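Local structure of alpha-n-acetylglucosaminidase family protein (Clostridium perfringens, 4A42) at residues Leu46-Asn50 with Glu51-Trp55. The protein is an alpha-N-acetylglucosaminidase of glycoside hydrolase family 89, represented here by one of its family 32 carbohydrate-binding modules, which probably recognises sugars. Residues are numbered along the deposited sequence; the frame is centred on the assembly and turned at random.
With CA (calcium ion), chain C.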
loop_
_atom_site.group_PDB
_atom_site.type_symbol
_atom_site.label_atom_id
_atom_site.label_comp_id
_atom_site.label_asym_id
_atom_site.label_seq_id
_atom_site.Cartn_x
_atom_site.Cartn_y
_atom_site.Cartn_z
ATOM N N LEU A 46 1.390 -9.343 1.553
ATOM C CA LEU A 46 1.375 -7.907 1.825
ATOM C C LEU A 46 0.909 -7.563 3.231
ATOM O O LEU A 46 1.163 -6.462 3.723
ATOM C CB LEU A 46 0.479 -7.180 0.822
ATOM C CG LEU A 46 0.985 -7.100 -0.607
ATOM C CD1 LEU A 46 -0.156 -6.633 -1.498
ATOM C CD2 LEU A 46 2.177 -6.142 -0.684
ATOM N N ARG A 47 0.217 -8.492 3.862
ATOM C CA ARG A 47 -0.351 -8.203 5.133
ATOM C C ARG A 47 -0.371 -9.406 6.080
ATOM O O ARG A 47 -1.310 -9.624 6.779
ATOM C CB ARG A 47 -1.740 -7.593 4.952
ATOM C CG ARG A 47 -2.557 -8.309 3.952
ATOM C CD ARG A 47 -3.487 -9.230 4.670
ATOM N NE ARG A 47 -4.590 -9.729 3.881
ATOM C CZ ARG A 47 -5.851 -9.405 4.090
ATOM N NH1 ARG A 47 -6.196 -8.572 5.041
ATOM N NH2 ARG A 47 -6.759 -9.931 3.335
ATOM N N ASP A 48 0.730 -10.123 6.101
ATOM C CA ASP A 48 0.872 -11.301 6.955
ATOM C C ASP A 48 1.732 -11.058 8.194
ATOM O O ASP A 48 1.972 -11.980 8.985
ATOM C CB ASP A 48 1.388 -12.501 6.155
ATOM C CG ASP A 48 2.795 -12.307 5.646
ATOM O OD1 ASP A 48 3.310 -11.168 5.706
ATOM O OD2 ASP A 48 3.388 -13.299 5.183
ATOM N N GLY A 49 2.184 -9.818 8.371
ATOM C CA GLY A 49 2.955 -9.457 9.549
ATOM C C GLY A 49 4.412 -9.882 9.511
ATOM O O GLY A 49 5.102 -9.800 10.521
ATOM N N ASN A 50 4.880 -10.334 8.350
ATOM C CA ASN A 50 6.252 -10.816 8.188
ATOM C C ASN A 50 6.933 -9.990 7.111
ATOM O O ASN A 50 6.569 -10.070 5.949
ATOM C CB ASN A 50 6.226 -12.299 7.797
ATOM C CG ASN A 50 7.619 -12.920 7.697
ATOM O OD1 ASN A 50 8.585 -12.256 7.352
ATOM N ND2 ASN A 50 7.715 -14.205 8.019
ATOM N N GLU A 51 7.926 -9.196 7.475
ATOM C CA GLU A 51 8.473 -8.237 6.515
ATOM C C GLU A 51 9.278 -8.889 5.403
ATOM O O GLU A 51 9.594 -8.241 4.404
ATOM C CB GLU A 51 9.332 -7.186 7.218
ATOM C CG GLU A 51 8.489 -6.208 8.010
ATOM C CD GLU A 51 9.310 -5.115 8.655
ATOM O OE1 GLU A 51 10.553 -5.101 8.476
ATOM O OE2 GLU A 51 8.704 -4.274 9.342
ATOM N N ASN A 52 9.629 -10.153 5.598
ATOM C CA ASN A 52 10.402 -10.864 4.597
ATOM C C ASN A 52 9.622 -11.760 3.635
ATOM O O ASN A 52 10.203 -12.329 2.746
ATOM C CB ASN A 52 11.574 -11.617 5.222
ATOM C CG ASN A 52 12.740 -10.707 5.539
ATOM O OD1 ASN A 52 13.047 -9.795 4.811
ATOM N ND2 ASN A 52 13.393 -10.976 6.631
ATOM N N THR A 53 8.312 -11.832 3.796
ATOM C CA THR A 53 7.487 -12.519 2.815
ATOM C C THR A 53 7.008 -11.419 1.871
ATOM O O THR A 53 6.377 -10.470 2.290
ATOM C CB THR A 53 6.295 -13.249 3.434
ATOM O OG1 THR A 53 5.472 -12.333 4.149
ATOM C CG2 THR A 53 6.777 -14.373 4.365
ATOM N N LEU A 54 7.327 -11.582 0.597
ATOM C CA LEU A 54 7.169 -10.525 -0.381
ATOM C C LEU A 54 6.092 -10.717 -1.427
ATOM O O LEU A 54 5.778 -11.835 -1.776
ATOM C CB LEU A 54 8.479 -10.349 -1.118
ATOM C CG LEU A 54 9.729 -10.500 -0.267
ATOM C CD1 LEU A 54 10.936 -10.423 -1.159
ATOM C CD2 LEU A 54 9.783 -9.426 0.787
ATOM N N TRP A 55 5.551 -9.597 -1.909
ATOM C CA TRP A 55 4.715 -9.580 -3.093
ATOM C C TRP A 55 5.583 -8.966 -4.189
ATOM O O TRP A 55 6.073 -7.865 -4.054
ATOM C CB TRP A 55 3.434 -8.781 -2.886
ATOM C CG TRP A 55 2.688 -8.496 -4.171
ATOM C CD1 TRP A 55 1.933 -9.376 -4.894
ATOM C CD2 TRP A 55 2.627 -7.248 -4.874
ATOM N NE1 TRP A 55 1.417 -8.751 -6.000
ATOM C CE2 TRP A 55 1.823 -7.445 -6.007
ATOM C CE3 TRP A 55 3.177 -5.982 -4.653
ATOM C CZ2 TRP A 55 1.555 -6.431 -6.910
ATOM C CZ3 TRP A 55 2.910 -4.980 -5.557
ATOM C CH2 TRP A 55 2.106 -5.207 -6.667
HETATM CA CA CA C . 4.900 -9.887 4.355
HETATM O O HOH W 1 11.001 -12.172 8.660
#
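D48 and T53 approach from opposite directions and meet beside a calcium ion. T53 OG1 donates to the syn lone pair of D48 OD2 at 2.5 Å, and the same hydroxyl oxygen binds the calcium, as does D48 OD1, so one carboxylate serves metal and hydroxyl with different oxygens. With chi1 at 58°, OG1 sits between T53's own N and carbonyl carbon, which lets OG1 and the backbone O of T53 both reach the ion. N50 adds its carbonyl O, 2.3 Å from the calcium; N45, G142 and E143 complete the site. This calcium-binding loop, between strands 33-36 and 63-69, belongs to the F5/8 type C beta-sandwich. D48 OD1 also accepts from N50 N, an Asx turn, with the N-H coming from above the carboxylate plane. A type I turn follows from N50 to T53, closed by T53 N to N50 O at 3.3 Å. Within the turn, N50 OD1 accepts hydrogen bonds from N52 N at 2.9 Å and from a water, while N50 CG packs against T53 CG2. At the buried end, L46 CD2 touches W55 CB at 3.7 Å, and L46 CD1 lies over one face of the W55 indole, offset toward the rim.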